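Local coordinates for protein SusD homolog (Bacteroides thetaiotaomicron, PDB 3EHM) that probably binds mucin O-glycans at the cell surface, as a SusD-like lipoprotein of a gut symbiont that takes part in using these host sugars, at residues L101-I106 and E123-V128; I127-A132 and L168-K173; V162-M167 and V213-I218; K173-L178 and N199-A204. All coordinates share one frame; numbering follows the deposited sequence.

Interaction 1: residues L101-I106 and E123-V128; sequences LPWNEI and EIANIV
W103 and I106 of helix 85-110 reach across to A125 and N126 of helix 116-140. The two successive helices pack antiparallel, an arrangement consistent with the tetratricopeptide-repeat helices of SusD-like proteins. The segment axes run at 158° to each other and come within 10.4 Å.

W103 does the polar work. Its CG stands anti to the backbone N (chi1 173°), which carries the five-membered edge of the indole toward helix 116-140. CD1 passes 3.9 Å from the backbone O of A125, while NE1 donates to OD1 of N126 over 3.0 Å. The acceptor lies almost in the indole plane, although ring and amide planes are turned 42° apart. Y107 stacks on the indole and R129 makes a cation-pi contact with it, so the ring is held by more than its N-H.

One turn on, I106 sends its CG2 branch to CB of A125 at 4.1 Å, an apolar touch beside the polar one; the same isoleucine also packs on M32 of helix 23-36. This puts the small alanine opposite both larger side chains. The amide of N126 is gripped at both ends: OD1 accepts from the indole N-H, and ND2 donates to OE1 of E123 at 3.2 Å, reaching that oxygen from above the carboxylate plane.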
# COMPACT_ATOMS: atom_id res chain seq x y z
N LEU A 101 2.30 9.64 18.73
CA LEU A 101 1.78 9.99 20.05
C LEU A 101 1.65 8.81 21.01
O LEU A 101 2.36 8.75 22.02
CB LEU A 101 0.42 10.69 19.92
CG LEU A 101 0.42 12.21 19.70
CD1 LEU A 101 1.01 12.89 20.93
CD2 LEU A 101 1.19 12.57 18.45
N PRO A 102 0.75 7.86 20.72
CA PRO A 102 0.61 6.72 21.63
C PRO A 102 1.86 5.85 21.72
O PRO A 102 2.16 5.29 22.78
CB PRO A 102 -0.60 5.98 21.06
CG PRO A 102 -0.51 6.26 19.59
CD PRO A 102 -0.17 7.73 19.57
N TRP A 103 2.61 5.73 20.63
CA TRP A 103 3.82 4.92 20.68
C TRP A 103 4.82 5.52 21.66
O TRP A 103 5.42 4.80 22.46
CB TRP A 103 4.52 4.83 19.32
CG TRP A 103 5.85 4.14 19.44
CD1 TRP A 103 6.08 2.79 19.50
CD2 TRP A 103 7.12 4.77 19.65
NE1 TRP A 103 7.41 2.55 19.75
CE2 TRP A 103 8.07 3.74 19.85
CE3 TRP A 103 7.55 6.10 19.70
CZ2 TRP A 103 9.43 4.00 20.09
CZ3 TRP A 103 8.90 6.36 19.94
CH2 TRP A 103 9.82 5.32 20.14
N ASN A 104 4.99 6.83 21.60
CA ASN A 104 5.93 7.53 22.46
C ASN A 104 5.60 7.35 23.94
O ASN A 104 6.51 7.24 24.76
CB ASN A 104 5.96 9.02 22.11
CG ASN A 104 7.09 9.75 22.82
OD1 ASN A 104 8.24 9.32 22.78
ND2 ASN A 104 6.76 10.87 23.45
N GLU A 105 4.32 7.32 24.28
CA GLU A 105 3.92 7.13 25.67
C GLU A 105 4.24 5.70 26.12
O GLU A 105 4.68 5.48 27.25
CB GLU A 105 2.43 7.42 25.86
CG GLU A 105 2.01 8.79 25.37
CD GLU A 105 0.61 9.16 25.80
OE1 GLU A 105 -0.25 8.25 25.92
OE2 GLU A 105 0.35 10.37 26.00
N ILE A 106 4.01 4.74 25.23
CA ILE A 106 4.29 3.34 25.54
C ILE A 106 5.79 3.19 25.75
O ILE A 106 6.24 2.53 26.69
CB ILE A 106 3.84 2.41 24.38
CG1 ILE A 106 2.31 2.39 24.29
CG2 ILE A 106 4.38 0.99 24.60
CD1 ILE A 106 1.78 1.49 23.19
N GLU A 123 8.15 -4.33 22.19
CA GLU A 123 8.57 -4.83 20.89
C GLU A 123 7.39 -5.03 19.94
O GLU A 123 7.51 -4.83 18.74
CB GLU A 123 9.37 -6.14 21.03
CG GLU A 123 10.74 -5.97 21.69
CD GLU A 123 11.53 -4.78 21.15
OE1 GLU A 123 11.53 -4.54 19.92
OE2 GLU A 123 12.17 -4.08 21.97
N ILE A 124 6.24 -5.43 20.48
CA ILE A 124 5.05 -5.60 19.65
C ILE A 124 4.64 -4.20 19.18
O ILE A 124 4.27 -4.00 18.03
CB ILE A 124 3.91 -6.27 20.45
CG1 ILE A 124 4.26 -7.74 20.69
CG2 ILE A 124 2.58 -6.15 19.68
CD1 ILE A 124 3.29 -8.47 21.59
N ALA A 125 4.72 -3.24 20.09
CA ALA A 125 4.38 -1.86 19.76
C ALA A 125 5.36 -1.35 18.70
O ALA A 125 4.98 -0.59 17.81
CB ALA A 125 4.46 -0.99 21.01
N ASN A 126 6.62 -1.77 18.79
CA ASN A 126 7.63 -1.36 17.82
C ASN A 126 7.30 -1.91 16.42
O ASN A 126 7.52 -1.23 15.42
CB ASN A 126 9.02 -1.83 18.26
CG ASN A 126 9.60 -0.98 19.39
OD1 ASN A 126 9.18 0.15 19.61
ND2 ASN A 126 10.59 -1.53 20.10
N ILE A 127 6.79 -3.13 16.35
CA ILE A 127 6.44 -3.71 15.06
C ILE A 127 5.30 -2.91 14.43
O ILE A 127 5.35 -2.55 13.26
CB ILE A 127 6.00 -5.19 15.21
CG1 ILE A 127 7.18 -6.03 15.69
CG2 ILE A 127 5.46 -5.71 13.87
CD1 ILE A 127 6.81 -7.47 16.03
N VAL A 128 4.26 -2.64 15.22
CA VAL A 128 3.12 -1.86 14.73
C VAL A 128 3.60 -0.48 14.28
O VAL A 128 3.17 0.02 13.24
CB VAL A 128 2.04 -1.71 15.81
CG1 VAL A 128 0.93 -0.79 15.31
CG2 VAL A 128 1.46 -3.07 16.16

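Interaction 2: residues I127-A132 and L168-K173; sequences IVRNIA and LADLSK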
# COMPACT_ATOMS: atom_id res chain seq x y z
N ILE A 127 6.79 -3.13 16.35
CA ILE A 127 6.44 -3.71 15.06
C ILE A 127 5.30 -2.91 14.43
O ILE A 127 5.35 -2.55 13.26
CB ILE A 127 6.00 -5.19 15.21
CG1 ILE A 127 7.18 -6.03 15.69
CG2 ILE A 127 5.46 -5.71 13.87
CD1 ILE A 127 6.81 -7.47 16.03
N VAL A 128 4.26 -2.64 15.22
CA VAL A 128 3.12 -1.86 14.73
C VAL A 128 3.60 -0.48 14.28
O VAL A 128 3.17 0.02 13.24
CB VAL A 128 2.04 -1.71 15.81
CG1 VAL A 128 0.93 -0.79 15.31
CG2 VAL A 128 1.46 -3.07 16.16
N ARG A 129 4.48 0.13 15.05
CA ARG A 129 5.00 1.45 14.70
C ARG A 129 5.75 1.39 13.37
O ARG A 129 5.58 2.25 12.50
CB ARG A 129 5.96 1.96 15.78
CG ARG A 129 6.44 3.38 15.54
CD ARG A 129 7.70 3.70 16.32
NE ARG A 129 8.87 3.02 15.76
CZ ARG A 129 10.12 3.27 16.13
NH1 ARG A 129 10.37 4.17 17.07
NH2 ARG A 129 11.12 2.62 15.56
N ASN A 130 6.59 0.37 13.22
CA ASN A 130 7.38 0.21 12.00
C ASN A 130 6.56 -0.10 10.75
O ASN A 130 6.93 0.31 9.66
CB ASN A 130 8.47 -0.84 12.21
CG ASN A 130 9.48 -0.40 13.27
OD1 ASN A 130 9.74 0.79 13.44
ND2 ASN A 130 10.07 -1.37 13.96
N ILE A 131 5.44 -0.80 10.90
CA ILE A 131 4.61 -1.09 9.73
C ILE A 131 4.04 0.25 9.26
O ILE A 131 3.94 0.52 8.06
CB ILE A 131 3.44 -2.02 10.06
CG1 ILE A 131 3.96 -3.39 10.46
CG2 ILE A 131 2.52 -2.15 8.84
CD1 ILE A 131 2.87 -4.32 10.95
N ALA A 132 3.67 1.09 10.22
CA ALA A 132 3.10 2.40 9.90
C ALA A 132 4.16 3.33 9.31
O ALA A 132 3.92 4.00 8.30
CB ALA A 132 2.49 3.02 11.14
N LEU A 168 15.42 -2.47 9.66
CA LEU A 168 15.74 -3.89 9.54
C LEU A 168 16.40 -4.38 10.83
O LEU A 168 16.09 -5.46 11.33
CB LEU A 168 16.67 -4.12 8.34
CG LEU A 168 16.01 -4.11 6.95
CD1 LEU A 168 17.08 -4.06 5.87
CD2 LEU A 168 15.14 -5.36 6.78
N ALA A 169 17.31 -3.57 11.37
CA ALA A 169 17.99 -3.94 12.60
C ALA A 169 16.98 -3.98 13.74
O ALA A 169 17.02 -4.89 14.58
CB ALA A 169 19.09 -2.93 12.90
N ASP A 170 16.07 -3.01 13.78
CA ASP A 170 15.06 -2.97 14.83
C ASP A 170 14.11 -4.16 14.75
O ASP A 170 13.69 -4.69 15.77
CB ASP A 170 14.27 -1.66 14.78
CG ASP A 170 15.08 -0.46 15.23
OD1 ASP A 170 15.98 -0.63 16.09
OD2 ASP A 170 14.83 0.66 14.74
N LEU A 171 13.75 -4.56 13.53
CA LEU A 171 12.85 -5.70 13.35
C LEU A 171 13.51 -6.97 13.86
O LEU A 171 12.87 -7.79 14.52
CB LEU A 171 12.46 -5.86 11.87
CG LEU A 171 11.42 -4.86 11.35
CD1 LEU A 171 11.24 -5.03 9.85
CD2 LEU A 171 10.09 -5.08 12.08
N SER A 172 14.79 -7.15 13.56
CA SER A 172 15.51 -8.33 14.03
C SER A 172 15.57 -8.34 15.55
O SER A 172 15.51 -9.40 16.18
CB SER A 172 16.93 -8.36 13.46
OG SER A 172 16.91 -8.47 12.06
N LYS A 173 15.69 -7.16 16.15
CA LYS A 173 15.73 -7.06 17.60
C LYS A 173 14.40 -7.50 18.19
O LYS A 173 14.37 -8.24 19.18
CB LYS A 173 16.04 -5.63 18.04
CG LYS A 173 16.09 -5.48 19.56
CD LYS A 173 16.36 -4.04 19.97
CE LYS A 173 16.35 -3.91 21.49
NZ LYS A 173 16.59 -2.51 21.94
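Helix 116-140 and helix 160-178 form an antiparallel pair in the helical part of the protein, and N130 and L171 meet in the space between them. The segment axes stay 10.7 Å apart at closest and run at 153° to each other, so the side chains bridge the gap with light contacts.

N130 points at helix 160-178. Its CG lies anti to the carbonyl carbon (chi1 -65°), and ND2 is the atom that arrives first, 4.2 Å from CD2 of L171 and 4.3 Å from CB of D170. The side chains of the asparagine and the leucine run antiparallel, side by side, and the amide nitrogen lies loosely between a methyl of L171 and the CB of D170.

The other end of the amide is turned to its neighbour on the same helix. OD1 of N130 accepts from NH2 of R129 at 3.1 Å, on a lone pair in the carbonyl plane and only 2° out of the guanidinium plane; a weaker bond from NE reaches the same oxygen. In this bundle of paired helices, part of the SusD-like fold, the guanidinium thus turns its N-H edge to the amide oxygen.

D170 approaches the edge of that guanidinium, but its OD2 stays 4.3 Å from NH2 of R129, too far for a salt bridge. Y145 closes the distance: its OH is hydrogen-bonded both to OD2 of D170 and to OD1 of N130, tying the two helices through a third residue.

Interaction 3: residues V162-M167 and V213-I218; sequences VVYRSM and VRVHFI
The phenol oxygen of Y164 is gripped from two helices: NE of R214 donates to OH over 3.0 Å at an angle of 161°, and OD1 of D138, on helix 116-140, is hydrogen-bonded to it as well. OH sits at the edge of the guanidinium, nearly in its plane, while the tyrosine ring is turned 70° against that plane.

CG of R214, anti to the backbone N (chi1 -173°), lies 3.8 Å from CE2 of Y164; the bends at chi2 and chi3 then bring NE to the phenol oxygen. The two terminal nitrogens are engaged beyond the phenol: NH2 in a salt bridge to D138, NH1 in salt bridges to E451 and E455. Surrounded by three carboxylates, the buried guanidinium very likely keeps its positive charge. Farther along the ring, CD2 of Y164 presses on CG1 of V215 at 3.4 Å, a tight apolar contact.

D138 and the glutamates of helix 449-459 therefore meet through one arginine of helix 197-215, a buried charge network joining successive antiparallel helices of the SusD-like fold to a helix far along the chain.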
# COMPACT_ATOMS: atom_id res chain seq x y z
N VAL A 162 19.01 5.35 5.62
CA VAL A 162 19.27 5.11 7.03
C VAL A 162 18.02 4.57 7.73
O VAL A 162 18.11 3.73 8.62
CB VAL A 162 19.77 6.39 7.73
CG1 VAL A 162 19.83 6.18 9.24
CG2 VAL A 162 21.16 6.76 7.20
N VAL A 163 16.85 5.04 7.30
CA VAL A 163 15.60 4.58 7.88
C VAL A 163 15.47 3.09 7.61
O VAL A 163 15.15 2.31 8.51
CB VAL A 163 14.38 5.31 7.25
CG1 VAL A 163 13.08 4.70 7.78
CG2 VAL A 163 14.44 6.80 7.57
N TYR A 164 15.74 2.68 6.37
CA TYR A 164 15.65 1.28 6.01
C TYR A 164 16.67 0.42 6.77
O TYR A 164 16.31 -0.62 7.33
CB TYR A 164 15.83 1.10 4.50
CG TYR A 164 14.51 1.09 3.76
CD1 TYR A 164 13.73 2.24 3.66
CD2 TYR A 164 14.02 -0.09 3.19
CE1 TYR A 164 12.48 2.22 3.02
CE2 TYR A 164 12.79 -0.12 2.55
CZ TYR A 164 12.02 1.02 2.47
OH TYR A 164 10.81 0.97 1.83
N ARG A 165 17.92 0.85 6.80
CA ARG A 165 18.95 0.09 7.51
C ARG A 165 18.60 -0.06 8.98
O ARG A 165 18.77 -1.13 9.56
CB ARG A 165 20.32 0.78 7.40
CG ARG A 165 20.96 0.68 6.03
CD ARG A 165 22.31 1.40 5.98
NE ARG A 165 22.95 1.23 4.68
CZ ARG A 165 23.48 0.09 4.26
NH1 ARG A 165 23.46 -0.99 5.03
NH2 ARG A 165 24.04 0.02 3.05
N SER A 166 18.10 1.02 9.57
CA SER A 166 17.73 1.04 10.99
C SER A 166 16.49 0.20 11.30
O SER A 166 16.44 -0.47 12.34
CB SER A 166 17.51 2.48 11.45
OG SER A 166 18.67 3.27 11.20
N MSE A 167 15.51 0.23 10.41
CA MSE A 167 14.29 -0.54 10.63
C MSE A 167 14.54 -2.04 10.57
O MSE A 167 13.95 -2.81 11.33
CB MSE A 167 13.21 -0.16 9.62
CG MSE A 167 11.84 -0.68 9.99
SE MSE A 167 10.48 -0.15 8.74
CE MSE A 167 10.66 1.77 8.86
N VAL A 213 13.42 -7.11 -0.08
CA VAL A 213 13.14 -7.14 -1.50
C VAL A 213 13.09 -5.70 -2.01
O VAL A 213 13.52 -5.41 -3.12
CB VAL A 213 11.81 -7.86 -1.80
CG1 VAL A 213 11.42 -7.67 -3.26
CG2 VAL A 213 11.95 -9.35 -1.50
N ARG A 214 12.58 -4.79 -1.18
CA ARG A 214 12.49 -3.39 -1.57
C ARG A 214 13.86 -2.77 -1.85
O ARG A 214 13.98 -1.89 -2.70
CB ARG A 214 11.81 -2.56 -0.47
CG ARG A 214 11.52 -1.12 -0.88
CD ARG A 214 10.05 -0.94 -1.24
NE ARG A 214 9.23 -0.81 -0.03
CZ ARG A 214 8.08 -1.45 0.17
NH1 ARG A 214 7.60 -2.29 -0.74
NH2 ARG A 214 7.40 -1.24 1.29
N VAL A 215 14.89 -3.24 -1.15
CA VAL A 215 16.23 -2.67 -1.34
C VAL A 215 17.20 -3.46 -2.22
O VAL A 215 18.26 -2.94 -2.56
CB VAL A 215 16.94 -2.46 0.02
CG1 VAL A 215 16.05 -1.68 0.98
CG2 VAL A 215 17.32 -3.81 0.62
N HIS A 216 16.85 -4.68 -2.61
CA HIS A 216 17.78 -5.48 -3.40
C HIS A 216 18.33 -4.84 -4.67
O HIS A 216 19.49 -5.07 -5.02
CB HIS A 216 17.19 -6.88 -3.67
CG HIS A 216 16.38 -6.99 -4.93
ND1 HIS A 216 16.95 -7.24 -6.16
CD2 HIS A 216 15.05 -6.94 -5.14
CE1 HIS A 216 16.00 -7.35 -7.07
NE2 HIS A 216 14.83 -7.17 -6.48
N PHE A 217 17.53 -4.02 -5.36
CA PHE A 217 18.02 -3.37 -6.57
C PHE A 217 19.04 -2.27 -6.28
O PHE A 217 20.03 -2.12 -6.99
CB PHE A 217 16.86 -2.78 -7.39
CG PHE A 217 16.20 -3.77 -8.31
CD1 PHE A 217 14.83 -4.00 -8.24
CD2 PHE A 217 16.95 -4.48 -9.24
CE1 PHE A 217 14.21 -4.92 -9.09
CE2 PHE A 217 16.34 -5.41 -10.09
CZ PHE A 217 14.97 -5.63 -10.01
N ILE A 218 18.79 -1.50 -5.22
CA ILE A 218 19.67 -0.40 -4.85
C ILE A 218 20.83 -0.86 -3.96
O ILE A 218 21.94 -0.34 -4.07
CB ILE A 218 18.89 0.71 -4.10
CG1 ILE A 218 17.90 1.38 -5.06
CG2 ILE A 218 19.85 1.75 -3.52
CD1 ILE A 218 18.57 2.17 -6.18

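Interaction 4: residues K173-L178 and N199-A204; sequences KSVELL and NWVKLA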
# COMPACT_ATOMS: atom_id res chain seq x y z
N LYS A 173 15.69 -7.16 16.15
CA LYS A 173 15.73 -7.06 17.60
C LYS A 173 14.40 -7.50 18.19
O LYS A 173 14.37 -8.24 19.18
CB LYS A 173 16.04 -5.63 18.04
CG LYS A 173 16.09 -5.48 19.56
CD LYS A 173 16.36 -4.04 19.97
CE LYS A 173 16.35 -3.91 21.49
NZ LYS A 173 16.59 -2.51 21.94
N SER A 174 13.30 -7.05 17.60
CA SER A 174 11.97 -7.42 18.07
C SER A 174 11.79 -8.94 17.98
O SER A 174 11.31 -9.57 18.92
CB SER A 174 10.89 -6.73 17.23
OG SER A 174 10.86 -5.33 17.47
N VAL A 175 12.17 -9.51 16.85
CA VAL A 175 12.04 -10.95 16.62
C VAL A 175 12.87 -11.75 17.64
O VAL A 175 12.39 -12.71 18.23
CB VAL A 175 12.49 -11.31 15.19
CG1 VAL A 175 12.55 -12.83 15.03
CG2 VAL A 175 11.51 -10.71 14.18
N GLU A 176 14.11 -11.34 17.84
CA GLU A 176 14.98 -12.02 18.79
C GLU A 176 14.35 -12.12 20.17
O GLU A 176 14.39 -13.16 20.83
CB GLU A 176 16.33 -11.31 18.90
CG GLU A 176 16.95 -11.44 20.28
CD GLU A 176 18.46 -11.51 20.26
OE1 GLU A 176 19.03 -11.76 19.18
OE2 GLU A 176 19.07 -11.32 21.34
N LEU A 177 13.75 -11.02 20.62
CA LEU A 177 13.13 -11.00 21.94
C LEU A 177 11.82 -11.77 21.98
O LEU A 177 11.62 -12.59 22.87
CB LEU A 177 12.90 -9.56 22.39
CG LEU A 177 12.35 -9.40 23.81
CD1 LEU A 177 12.94 -8.16 24.46
CD2 LEU A 177 10.84 -9.33 23.78
N LEU A 178 10.95 -11.52 21.02
CA LEU A 178 9.65 -12.18 20.98
C LEU A 178 9.74 -13.68 20.76
O LEU A 178 8.84 -14.43 21.14
CB LEU A 178 8.77 -11.53 19.89
CG LEU A 178 8.46 -10.05 20.17
CD1 LEU A 178 7.67 -9.46 19.02
CD2 LEU A 178 7.67 -9.94 21.46
N ASN A 199 2.59 -15.23 15.95
CA ASN A 199 2.11 -14.59 14.74
C ASN A 199 2.74 -13.21 14.60
O ASN A 199 3.06 -12.78 13.50
CB ASN A 199 0.58 -14.50 14.76
CG ASN A 199 -0.08 -15.75 14.22
OD1 ASN A 199 -1.25 -16.01 14.46
ND2 ASN A 199 0.69 -16.54 13.47
N TRP A 200 2.92 -12.51 15.72
CA TRP A 200 3.55 -11.19 15.65
C TRP A 200 4.96 -11.33 15.09
O TRP A 200 5.43 -10.46 14.35
CB TRP A 200 3.59 -10.53 17.03
CG TRP A 200 2.32 -9.81 17.36
CD1 TRP A 200 1.33 -10.23 18.19
CD2 TRP A 200 1.89 -8.56 16.80
NE1 TRP A 200 0.30 -9.32 18.19
CE2 TRP A 200 0.61 -8.29 17.35
CE3 TRP A 200 2.45 -7.65 15.89
CZ2 TRP A 200 -0.11 -7.13 17.01
CZ3 TRP A 200 1.72 -6.51 15.56
CH2 TRP A 200 0.46 -6.26 16.12
N VAL A 201 5.63 -12.43 15.43
CA VAL A 201 6.97 -12.67 14.93
C VAL A 201 6.92 -12.89 13.42
O VAL A 201 7.74 -12.36 12.68
CB VAL A 201 7.60 -13.91 15.61
CG1 VAL A 201 8.87 -14.33 14.87
CG2 VAL A 201 7.93 -13.60 17.07
N LYS A 202 5.94 -13.66 12.97
CA LYS A 202 5.79 -13.92 11.54
C LYS A 202 5.55 -12.61 10.80
O LYS A 202 6.08 -12.40 9.72
CB LYS A 202 4.64 -14.89 11.29
CG LYS A 202 4.91 -16.29 11.82
CD LYS A 202 3.77 -17.23 11.46
CE LYS A 202 4.11 -18.65 11.87
NZ LYS A 202 3.07 -19.60 11.38
N LEU A 203 4.75 -11.73 11.39
CA LEU A 203 4.47 -10.45 10.76
C LEU A 203 5.76 -9.64 10.67
O LEU A 203 6.04 -9.02 9.65
CB LEU A 203 3.41 -9.66 11.55
CG LEU A 203 3.21 -8.20 11.13
CD1 LEU A 203 2.86 -8.13 9.64
CD2 LEU A 203 2.12 -7.58 11.98
N ALA A 204 6.55 -9.67 11.74
CA ALA A 204 7.82 -8.95 11.77
C ALA A 204 8.79 -9.44 10.69
O ALA A 204 9.44 -8.64 10.02
CB ALA A 204 8.48 -9.07 13.15
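V175 meets V201 and A204 through its two methyl branches. From CB, CG1 stands anti to the backbone N (chi1 172°) and runs to CG1 of V201, 4.0 Å away. CG2 leaves the same carbon beside the backbone N and lands on CB of A204 at 3.6 Å. One valine thus spans nearly a turn of the facing helix, a methyl for each of two residues three apart in sequence. The side chains of V175 and V201 cross at about a right angle.

V201 repeats the pattern from its own side. While its CG1 faces V175, its CG2 settles 3.6 Å from CB of L178, so it is the root of the leucine that does the touching. The rest of L178 goes on from there to I127 of helix 116-140 and V197.

The helices here are 160-178 and 197-215, an antiparallel pair of the SusD-like helical part, with the segment axes at 158° and 9.5 Å apart at closest. The backbones come near here, the CA atoms of V175 and V201 being 5.6 Å apart, and the side chains between them are short. All four touching residues are buried, and the interface between the segments is purely apolar.

W200 and S174 find their polar partners elsewhere. W200 starts toward helix 160-178 but its indole leads away, NE1 bonding to D190 while the ring meets Y193 edge-to-face and packs on V128. S174, beside V175, is hydrogen-bonded through OG to OE1 of E123 on helix 116-140.

How the interactions relate
The four contacts follow the chain through helices 85-110, 116-140, 160-178 and 197-215. Interactions 1 and 2 share I127 and V128, with centres 10 Å apart; interactions 2 and 4 share K173, at 9 Å. Helix 116-140 also touches interaction 4 directly: CD1 of I127 lies 3.7 Å from both CD1 of L178 and CB of A204. Interactions 3 and 4 join the same two helices, 160-178 and 197-215, at places whose centres are 19 Å apart, the first largely polar, the second apolar. Interaction 3 meets interaction 2 where the selenium of M167 packs on O of N130. All four form part of the helical framework.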